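Local structure of maleylacetate reductase (Agrobacterium tumefaciens, 3HL0) at residues S304-L309 with Q344-G349; I267-E272 with R332-T337; D315-A320 with A338-L343; A204-R209 with F294-R299. The protein probably reduces maleylacetate to 3-oxoadipate with NADH in the breakdown of gamma-resorcylate, as a member of the iron-containing alcohol dehydrogenase family. One frame throughout, in Å; residues are numbered along the deposited sequence.

Helix 336-348 takes part in three of the four contacts. Contact 2 meets its start, contact 3 its middle and contact 1 its end. Contacts 2 and 3 have centres about 12 Å apart and touch where Y269 and I334 pack on I339; contacts 3 and 1, with centres about 11 Å apart, touch through L316 against F347 and Q344. Contact 4 joins helices 188-210 and 289-300, and reaches contact 1 through F294, whose CZ touches G349 O; the centres of these two contacts are about 19 Å apart. In contact 4 the side chain of L205 lies about 12 Å from the bound NAD.

Contact 1: residues S304-L309 with Q344-G349; sequences SSLAAL and QRAFEG
S305 and G349 bring their CA atoms within 4.0 Å where the loop segment 304-309 crosses the C-terminal end of helix 336-348, and one backbone bond, from L306 N to A346 O at 2.9 Å, ties the two together. The donor stands above the carbonyl plane of A346, 40° out of it, while G349 N reaches the same oxygen from the opposite face. That second bond belongs to a Schellman motif, in which G349, with its positive phi, is the C' residue. Beside these bonds, S305 CA offers a C-H to A346 O, and G349 CA approaches S304 O at 3.2 Å in a contact of the same kind. L306 sends its CD1 against A346 CB, 3.7 Å away; CG lies anti to the carbonyl carbon (chi1 -67°), which also places it near that methyl. A307 CB meets F347 CE1 obliquely at 3.9 Å, and S305 CB rests near F347 O. The hydroxyl of S305 is engaged within its own segment, where OG accepts from A308 N in an ST motif. At the outer end, a water 2.8 Å from S304 OG donates to G349 O. The chemistry is thus mostly that of the main chain: the last turn of a helix leaves carbonyl groups without the usual helical donors, and at A346 a passing loop and the helix's own capping turn both supply an N-H.

Contact 2: residues I267-E272 with R332-T337; sequences IAYVEE and RPIEKT
R332 lays its guanidinium flat over one face of the Y269 ring, with CZ 3.9 Å from the ring centroid and the planes only 14° apart, a stacked cation-pi pair. The arginine chain is extended from CG to NE and crosses the tyrosine at about a right angle; its CD lies over the same face in a CH-pi contact, while CG comes within 3.5 Å of Y269 CE2. At the far end, NH1 gives a nearly straight bond to the backbone oxygen of the same tyrosine, Y269 O, at 3.0 Å and in the guanidinium plane. One residue therefore holds the arginine both by its ring and by its carbonyl. Over the guanidinium face opposite Y269 stands E272 OE1, offset toward the rim. The other carboxylate oxygen, E272 OE2, lies 3.6 Å from R332 NH1 in a long salt bridge in which no N-H points at the oxygen, and charge alone acts. At the other end of the tyrosine ring the hydroxyl of Y269 donates to P333 O at 2.7 Å, near the ring plane. Two residues on, E335 is the N-cap of helix 336-348, accepting from T337 N with OE2 and from T337 OG1 with OE1. I334 CD1 comes obliquely to Y269 CE2. Y269, near the C-terminal end of helix 255-271, also packs on A338, I339 and L342 of helix 336-348 and on L239 of helix 239-251.

Contact 3: residues D315-A320 with A338-L343; sequences DLDPMA and AIRDLL
L316 and R340 meet in an obliquely packed helix pair of the C-terminal helical domain, where helices 316-323 and 336-348 have N-to-C directions 136° apart and the axes of the two short segments approach to 9.2 Å. The inner part is apolar and close. L343 CD1 fits beside the turn of the first helix, 3.9 Å from CB of selenomethionine M319 and close to A320 CB, and L316 CD2 packs toward L343 CB, while A320 CB also rests against R340 CB and CD. I339 of the second helix borders the same patch through its CG2. The outer part is polar and belongs to R340. Its chain is bent at chi2 (64°), which turns CD back toward the first helix; the flat guanidinium beyond it has L316 CB over the centre of one face. D317 OD1 accepts from R340 NE at 2.7 Å, a salt bridge in the guanidinium plane, although the donor stands 50° out of the carboxylate plane. The guanidinium has a second protein partner: NH1 bonds to Q344 OE1. On this exposed flank a single water completes a bridge, donating to D317 OD2 and accepting from R340 NH2 at 2.9 Å.

Contact 4: residues A204-R209 with F294-R299; sequences ALPVVR and FDFAAR
F296 is the first residue of segment 294-299 to touch helix 188-210. Its CG is directed anti to the backbone N (chi1 175°). At the ring, F296 CE1 lies 3.8 Å from P206 CG, and the proline and phenylalanine side chains cross at about a right angle. On the same ring, CZ lies 4.2 Å from L205 CB; both partners approach obliquely. M174 of helix 163-180 also packs on this ring. Further on, A298 O only borders the guanidinium of R209. R299 then closes the segment with two quite different groups. Its side chain is bent at chi3 (55°), which sets NE; beyond it, R299 NH2 lies 3.5 Å from P206 CB, and P206 CG stands over one face of the guanidinium. The two side chains cross obliquely, in a van der Waals contact of the proline ring with the guanidinium face.

The two helices run nearly parallel, with segment axes 21° apart and 10.5 Å between them at closest approach, within the C-terminal helical domain of the iron-containing alcohol dehydrogenase family. A kink marks helix 188-210 here, because the nitrogen of P206 cannot donate to the preceding turn. The backbone of R299 supplies the other group: its O accepts from R209 NH1 at 2.7 Å. R209 reaches it with a chain extended from CG to NE. The bond is bent, 133° at the hydrogen, and the donor sits above the carbonyl plane.

Contact 1: residues S304-L309 with Q344-G349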
# COMPACT_ATOMS: atom_id res chain seq x y z
N SER A 304 -13.43 9.97 2.43
CA SER A 304 -14.55 10.21 3.32
C SER A 304 -15.63 9.16 3.20
O SER A 304 -16.58 9.20 3.96
CB SER A 304 -15.14 11.59 3.04
OG SER A 304 -15.57 11.63 1.67
N SER A 305 -15.52 8.21 2.28
CA SER A 305 -16.57 7.17 2.20
C SER A 305 -16.01 5.77 2.17
O SER A 305 -14.90 5.50 1.66
CB SER A 305 -17.48 7.38 0.97
OG SER A 305 -16.85 6.83 -0.17
N LEU A 306 -16.77 4.84 2.74
CA LEU A 306 -16.36 3.45 2.70
C LEU A 306 -16.44 2.93 1.26
O LEU A 306 -15.68 2.01 0.91
CB LEU A 306 -17.21 2.52 3.60
CG LEU A 306 -17.03 2.81 5.11
CD1 LEU A 306 -18.04 1.88 5.88
CD2 LEU A 306 -15.56 2.48 5.51
N ALA A 307 -17.34 3.50 0.46
CA ALA A 307 -17.43 3.08 -0.96
C ALA A 307 -16.11 3.32 -1.67
O ALA A 307 -15.69 2.47 -2.47
CB ALA A 307 -18.58 3.79 -1.69
N ALA A 308 -15.42 4.40 -1.30
CA ALA A 308 -14.14 4.70 -1.96
C ALA A 308 -13.08 3.69 -1.57
O ALA A 308 -12.07 3.55 -2.26
CB ALA A 308 -13.67 6.10 -1.63
N LEU A 309 -13.29 2.99 -0.45
CA LEU A 309 -12.36 1.94 0.01
C LEU A 309 -12.68 0.56 -0.53
O LEU A 309 -12.03 -0.40 -0.18
CB LEU A 309 -12.22 1.91 1.56
CG LEU A 309 -11.91 3.27 2.19
CD1 LEU A 309 -11.64 3.05 3.71
CD2 LEU A 309 -10.72 3.99 1.51
N GLN A 344 -24.06 2.96 7.16
CA GLN A 344 -24.65 3.56 5.98
C GLN A 344 -24.16 4.95 5.75
O GLN A 344 -23.85 5.31 4.63
CB GLN A 344 -26.17 3.56 6.09
CG GLN A 344 -26.83 3.82 4.76
CD GLN A 344 -26.75 2.64 3.84
OE1 GLN A 344 -26.90 1.53 4.28
NE2 GLN A 344 -26.48 2.88 2.56
N ARG A 345 -24.08 5.75 6.82
CA ARG A 345 -23.53 7.10 6.67
C ARG A 345 -22.06 7.08 6.19
O ARG A 345 -21.70 7.91 5.33
CB ARG A 345 -23.59 7.85 8.01
CG ARG A 345 -25.01 8.08 8.62
CD ARG A 345 -25.96 8.84 7.70
NE ARG A 345 -26.62 8.03 6.65
CZ ARG A 345 -27.64 7.20 6.89
NH1 ARG A 345 -28.22 6.55 5.85
NH2 ARG A 345 -28.09 7.04 8.14
N ALA A 346 -21.26 6.21 6.80
CA ALA A 346 -19.83 6.08 6.39
C ALA A 346 -19.74 5.57 4.95
O ALA A 346 -18.92 6.05 4.20
CB ALA A 346 -19.08 5.16 7.33
N PHE A 347 -20.65 4.69 4.55
CA PHE A 347 -20.65 4.20 3.15
C PHE A 347 -20.94 5.32 2.15
O PHE A 347 -20.33 5.40 1.07
CB PHE A 347 -21.71 3.09 3.02
CG PHE A 347 -21.89 2.57 1.60
CD1 PHE A 347 -20.95 1.71 1.05
CD2 PHE A 347 -23.00 2.95 0.87
CE1 PHE A 347 -21.12 1.24 -0.28
CE2 PHE A 347 -23.17 2.47 -0.45
CZ PHE A 347 -22.24 1.62 -1.00
N GLU A 348 -21.89 6.18 2.52
CA GLU A 348 -22.30 7.34 1.72
C GLU A 348 -21.28 8.47 1.70
O GLU A 348 -21.35 9.36 0.83
CB GLU A 348 -23.60 7.91 2.34
CG GLU A 348 -24.81 7.10 2.06
CD GLU A 348 -25.97 7.42 3.03
OE1 GLU A 348 -25.88 8.40 3.83
OE2 GLU A 348 -26.99 6.66 2.96
N GLY A 349 -20.40 8.51 2.69
CA GLY A 349 -19.60 9.69 2.90
C GLY A 349 -20.42 10.88 3.40
O GLY A 349 -20.06 12.04 3.12
O HOH W 1 -18.06 12.82 1.54

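Contact 2: residues I267-E272 with R332-T337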
# COMPACT_ATOMS: atom_id res chain seq x y z
N ILE A 267 -17.11 8.77 16.32
CA ILE A 267 -17.15 9.83 17.36
C ILE A 267 -18.54 10.42 17.48
O ILE A 267 -19.03 10.55 18.60
CB ILE A 267 -16.08 10.88 17.09
CG1 ILE A 267 -14.70 10.25 17.22
CG2 ILE A 267 -16.22 12.06 18.06
CD1 ILE A 267 -14.40 9.57 18.57
N ALA A 268 -19.22 10.71 16.35
CA ALA A 268 -20.61 11.17 16.43
C ALA A 268 -21.53 10.20 17.17
O ALA A 268 -22.45 10.66 17.91
CB ALA A 268 -21.19 11.47 15.02
N TYR A 269 -21.33 8.90 16.99
CA TYR A 269 -22.16 7.88 17.68
C TYR A 269 -21.97 8.06 19.20
O TYR A 269 -22.96 8.15 19.93
CB TYR A 269 -21.70 6.49 17.29
CG TYR A 269 -22.49 5.33 17.85
CD1 TYR A 269 -23.48 4.71 17.05
CD2 TYR A 269 -22.19 4.77 19.10
CE1 TYR A 269 -24.18 3.56 17.52
CE2 TYR A 269 -22.89 3.63 19.59
CZ TYR A 269 -23.89 3.04 18.77
OH TYR A 269 -24.61 1.95 19.21
N VAL A 270 -20.71 8.16 19.66
CA VAL A 270 -20.45 8.25 21.11
C VAL A 270 -20.82 9.62 21.67
O VAL A 270 -21.25 9.71 22.82
CB VAL A 270 -18.97 7.88 21.43
CG1 VAL A 270 -18.67 7.98 22.95
CG2 VAL A 270 -18.74 6.45 20.90
N GLU A 271 -20.69 10.66 20.86
CA GLU A 271 -20.94 12.03 21.32
C GLU A 271 -22.37 12.21 21.82
O GLU A 271 -22.57 13.02 22.74
CB GLU A 271 -20.62 13.01 20.19
CG GLU A 271 -20.59 14.45 20.55
CD GLU A 271 -20.22 15.34 19.35
OE1 GLU A 271 -20.14 14.84 18.16
OE2 GLU A 271 -19.99 16.55 19.60
N GLU A 272 -23.32 11.43 21.29
CA GLU A 272 -24.70 11.48 21.81
C GLU A 272 -24.70 11.13 23.31
O GLU A 272 -25.52 11.65 24.09
CB GLU A 272 -25.60 10.50 21.06
CG GLU A 272 -25.68 10.68 19.55
CD GLU A 272 -26.99 10.12 18.96
OE1 GLU A 272 -27.87 9.69 19.74
OE2 GLU A 272 -27.14 10.11 17.70
N ARG A 332 -21.94 4.67 24.94
CA ARG A 332 -23.23 4.36 24.31
C ARG A 332 -23.18 2.90 23.89
O ARG A 332 -22.27 2.50 23.14
CB ARG A 332 -23.45 5.22 23.06
CG ARG A 332 -24.74 4.90 22.34
CD ARG A 332 -24.99 5.97 21.31
NE ARG A 332 -26.17 5.64 20.51
CZ ARG A 332 -26.41 6.16 19.32
NH1 ARG A 332 -25.55 7.06 18.80
NH2 ARG A 332 -27.52 5.80 18.66
N PRO A 333 -24.14 2.08 24.35
CA PRO A 333 -24.02 0.66 24.04
C PRO A 333 -24.07 0.41 22.53
O PRO A 333 -24.76 1.12 21.78
CB PRO A 333 -25.23 0.01 24.74
CG PRO A 333 -25.51 0.98 25.89
CD PRO A 333 -25.18 2.36 25.37
N ILE A 334 -23.30 -0.58 22.10
CA ILE A 334 -23.29 -0.98 20.71
C ILE A 334 -24.61 -1.71 20.44
O ILE A 334 -25.01 -2.65 21.17
CB ILE A 334 -22.08 -1.89 20.41
CG1 ILE A 334 -20.73 -1.25 20.79
CG2 ILE A 334 -22.16 -2.37 18.99
CD1 ILE A 334 -20.52 0.17 20.50
N GLU A 335 -25.32 -1.25 19.42
CA GLU A 335 -26.61 -1.80 19.07
C GLU A 335 -26.65 -1.97 17.56
O GLU A 335 -26.30 -1.04 16.83
CB GLU A 335 -27.70 -0.88 19.57
CG GLU A 335 -29.08 -1.55 19.51
CD GLU A 335 -29.70 -1.45 18.12
OE1 GLU A 335 -29.76 -0.29 17.62
OE2 GLU A 335 -30.13 -2.52 17.57
N LYS A 336 -27.10 -3.14 17.11
CA LYS A 336 -27.00 -3.50 15.69
C LYS A 336 -27.62 -2.46 14.75
O LYS A 336 -27.00 -2.07 13.74
CB LYS A 336 -27.55 -4.92 15.43
CG LYS A 336 -27.22 -5.40 14.02
CD LYS A 336 -27.37 -6.90 13.89
CE LYS A 336 -27.27 -7.28 12.44
NZ LYS A 336 -27.78 -8.67 12.22
N THR A 337 -28.86 -2.03 14.99
CA THR A 337 -29.48 -1.10 14.04
C THR A 337 -28.74 0.23 13.97
O THR A 337 -28.65 0.85 12.90
CB THR A 337 -31.00 -0.90 14.26
OG1 THR A 337 -31.23 -0.27 15.52
CG2 THR A 337 -31.75 -2.26 14.17

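Contact 3: residues D315-A320 with A338-L343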
# COMPACT_ATOMS: atom_id res chain seq x y z
N ASP A 315 -22.05 -5.46 1.76
CA ASP A 315 -21.18 -5.77 2.89
C ASP A 315 -21.69 -5.17 4.20
O ASP A 315 -21.25 -5.57 5.28
CB ASP A 315 -19.77 -5.17 2.65
CG ASP A 315 -19.01 -5.86 1.50
OD1 ASP A 315 -19.04 -7.12 1.45
OD2 ASP A 315 -18.36 -5.12 0.69
N LEU A 316 -22.64 -4.25 4.12
CA LEU A 316 -22.98 -3.45 5.32
C LEU A 316 -23.74 -4.26 6.36
O LEU A 316 -23.45 -4.19 7.54
CB LEU A 316 -23.75 -2.19 4.88
CG LEU A 316 -23.00 -1.29 3.91
CD1 LEU A 316 -23.85 -0.10 3.55
CD2 LEU A 316 -21.61 -0.87 4.54
N ASP A 317 -24.67 -5.09 5.91
CA ASP A 317 -25.41 -5.95 6.87
C ASP A 317 -24.48 -6.97 7.56
O ASP A 317 -24.51 -7.07 8.78
CB ASP A 317 -26.64 -6.64 6.22
CG ASP A 317 -27.79 -5.68 5.95
OD1 ASP A 317 -28.03 -4.73 6.73
OD2 ASP A 317 -28.52 -5.87 4.94
N PRO A 318 -23.61 -7.68 6.79
CA PRO A 318 -22.71 -8.64 7.45
C PRO A 318 -21.76 -7.96 8.42
O PRO A 318 -21.39 -8.51 9.45
CB PRO A 318 -21.93 -9.28 6.29
CG PRO A 318 -22.82 -9.08 5.08
CD PRO A 318 -23.73 -7.91 5.34
N MSE A 319 -21.35 -6.74 8.06
CA MSE A 319 -20.48 -5.99 8.96
C MSE A 319 -21.19 -5.54 10.22
O MSE A 319 -20.61 -5.60 11.29
CB MSE A 319 -19.86 -4.77 8.25
CG MSE A 319 -18.76 -5.13 7.24
SE MSE A 319 -17.39 -6.35 7.80
CE MSE A 319 -18.20 -8.00 7.11
N ALA A 320 -22.45 -5.12 10.10
CA ALA A 320 -23.19 -4.70 11.30
C ALA A 320 -23.36 -5.92 12.24
O ALA A 320 -23.28 -5.78 13.46
CB ALA A 320 -24.53 -4.13 10.92
N ALA A 338 -28.27 0.70 15.13
CA ALA A 338 -27.58 1.98 15.19
C ALA A 338 -26.19 1.88 14.53
O ALA A 338 -25.76 2.84 13.86
CB ALA A 338 -27.49 2.47 16.64
N ILE A 339 -25.56 0.73 14.66
CA ILE A 339 -24.28 0.47 13.96
C ILE A 339 -24.54 0.34 12.45
O ILE A 339 -23.77 0.84 11.61
CB ILE A 339 -23.53 -0.76 14.51
CG1 ILE A 339 -23.10 -0.49 15.98
CG2 ILE A 339 -22.36 -1.13 13.63
CD1 ILE A 339 -22.20 0.79 16.19
N ARG A 340 -25.64 -0.31 12.10
CA ARG A 340 -26.02 -0.37 10.68
C ARG A 340 -26.23 1.02 10.08
O ARG A 340 -25.81 1.26 8.94
CB ARG A 340 -27.24 -1.30 10.49
CG ARG A 340 -27.65 -1.50 9.02
CD ARG A 340 -26.55 -2.20 8.20
NE ARG A 340 -27.01 -2.27 6.80
CZ ARG A 340 -26.89 -1.28 5.95
NH1 ARG A 340 -26.28 -0.14 6.30
NH2 ARG A 340 -27.37 -1.43 4.69
N ASP A 341 -26.88 1.94 10.81
CA ASP A 341 -27.07 3.32 10.37
C ASP A 341 -25.70 4.02 10.22
O ASP A 341 -25.48 4.73 9.25
CB ASP A 341 -27.89 4.12 11.39
CG ASP A 341 -29.34 3.65 11.54
OD1 ASP A 341 -29.86 2.99 10.62
OD2 ASP A 341 -29.96 3.99 12.62
N LEU A 342 -24.83 3.84 11.21
CA LEU A 342 -23.45 4.43 11.20
C LEU A 342 -22.72 3.95 9.91
O LEU A 342 -22.13 4.78 9.18
CB LEU A 342 -22.67 3.95 12.45
CG LEU A 342 -21.27 4.53 12.73
CD1 LEU A 342 -20.88 4.15 14.16
CD2 LEU A 342 -20.23 3.96 11.78
N LEU A 343 -22.77 2.64 9.65
CA LEU A 343 -22.15 2.11 8.43
C LEU A 343 -22.75 2.72 7.17
O LEU A 343 -22.02 2.96 6.20
CB LEU A 343 -22.21 0.58 8.47
CG LEU A 343 -21.30 -0.06 9.50
CD1 LEU A 343 -21.63 -1.57 9.57
CD2 LEU A 343 -19.81 0.18 9.22
O HOH W 2 -28.82 -3.58 3.41

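Contact 4: residues A204-R209 with F294-R299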
# COMPACT_ATOMS: atom_id res chain seq x y z
N ALA A 204 -0.94 20.89 12.81
CA ALA A 204 0.14 20.48 11.93
C ALA A 204 -0.33 19.91 10.61
O ALA A 204 0.29 20.20 9.59
CB ALA A 204 1.09 19.48 12.60
N LEU A 205 -1.36 19.05 10.61
CA LEU A 205 -1.67 18.33 9.35
C LEU A 205 -2.03 19.25 8.17
O LEU A 205 -1.54 18.96 7.09
CB LEU A 205 -2.78 17.28 9.59
CG LEU A 205 -2.27 16.13 10.49
CD1 LEU A 205 -3.47 15.25 10.93
CD2 LEU A 205 -1.18 15.25 9.82
N PRO A 206 -2.81 20.34 8.37
CA PRO A 206 -3.09 21.23 7.22
C PRO A 206 -1.84 21.89 6.66
O PRO A 206 -1.74 22.12 5.43
CB PRO A 206 -4.01 22.30 7.81
CG PRO A 206 -4.71 21.56 8.96
CD PRO A 206 -3.57 20.76 9.56
N VAL A 207 -0.87 22.18 7.54
CA VAL A 207 0.43 22.73 7.12
C VAL A 207 1.28 21.72 6.38
O VAL A 207 1.84 22.02 5.30
CB VAL A 207 1.21 23.33 8.30
CG1 VAL A 207 2.57 23.95 7.80
CG2 VAL A 207 0.34 24.42 8.94
N VAL A 208 1.35 20.50 6.91
CA VAL A 208 2.03 19.40 6.24
C VAL A 208 1.47 19.15 4.82
O VAL A 208 2.24 18.87 3.89
CB VAL A 208 1.99 18.09 7.11
CG1 VAL A 208 2.48 16.90 6.30
CG2 VAL A 208 2.87 18.31 8.34
N ARG A 209 0.15 19.29 4.65
CA ARG A 209 -0.48 19.00 3.36
C ARG A 209 0.08 19.96 2.30
O ARG A 209 0.44 19.51 1.18
CB ARG A 209 -1.99 19.15 3.44
CG ARG A 209 -2.65 18.64 2.18
CD ARG A 209 -4.09 19.07 2.14
NE ARG A 209 -4.63 18.61 0.86
CZ ARG A 209 -5.89 18.80 0.44
NH1 ARG A 209 -6.77 19.45 1.19
NH2 ARG A 209 -6.26 18.32 -0.75
N PHE A 294 -15.32 15.53 10.48
CA PHE A 294 -15.60 15.38 9.05
C PHE A 294 -15.13 16.60 8.25
O PHE A 294 -14.47 16.47 7.21
CB PHE A 294 -17.12 15.15 8.88
CG PHE A 294 -17.56 14.97 7.45
CD1 PHE A 294 -17.75 13.68 6.95
CD2 PHE A 294 -17.85 16.07 6.65
CE1 PHE A 294 -18.21 13.48 5.67
CE2 PHE A 294 -18.29 15.88 5.33
CZ PHE A 294 -18.47 14.57 4.86
N ASP A 295 -15.43 17.80 8.76
CA ASP A 295 -15.00 19.02 8.07
C ASP A 295 -13.48 19.13 8.06
O ASP A 295 -12.88 19.53 7.05
CB ASP A 295 -15.60 20.27 8.74
CG ASP A 295 -17.13 20.33 8.62
OD1 ASP A 295 -17.70 19.61 7.79
OD2 ASP A 295 -17.74 21.13 9.37
N PHE A 296 -12.84 18.75 9.18
CA PHE A 296 -11.38 18.80 9.25
C PHE A 296 -10.75 17.82 8.25
O PHE A 296 -9.80 18.17 7.55
CB PHE A 296 -10.92 18.51 10.69
CG PHE A 296 -9.44 18.42 10.84
CD1 PHE A 296 -8.62 19.57 10.77
CD2 PHE A 296 -8.82 17.20 11.01
CE1 PHE A 296 -7.24 19.47 10.89
CE2 PHE A 296 -7.44 17.10 11.13
CZ PHE A 296 -6.64 18.22 11.08
N ALA A 297 -11.28 16.61 8.16
CA ALA A 297 -10.78 15.61 7.24
C ALA A 297 -10.91 16.11 5.80
O ALA A 297 -10.04 15.84 4.98
CB ALA A 297 -11.56 14.27 7.42
N ALA A 298 -11.98 16.86 5.53
CA ALA A 298 -12.18 17.39 4.18
C ALA A 298 -11.11 18.45 3.89
O ALA A 298 -10.63 18.47 2.75
CB ALA A 298 -13.61 17.98 4.03
N ARG A 299 -10.73 19.27 4.88
CA ARG A 299 -9.61 20.24 4.70
C ARG A 299 -8.32 19.49 4.34
O ARG A 299 -7.44 20.06 3.69
CB ARG A 299 -9.37 21.12 5.95
CG ARG A 299 -10.50 22.11 6.34
CD ARG A 299 -10.15 22.80 7.69
NE ARG A 299 -8.82 23.45 7.61
CZ ARG A 299 -7.98 23.63 8.62
NH1 ARG A 299 -8.27 23.20 9.86
NH2 ARG A 299 -6.83 24.25 8.39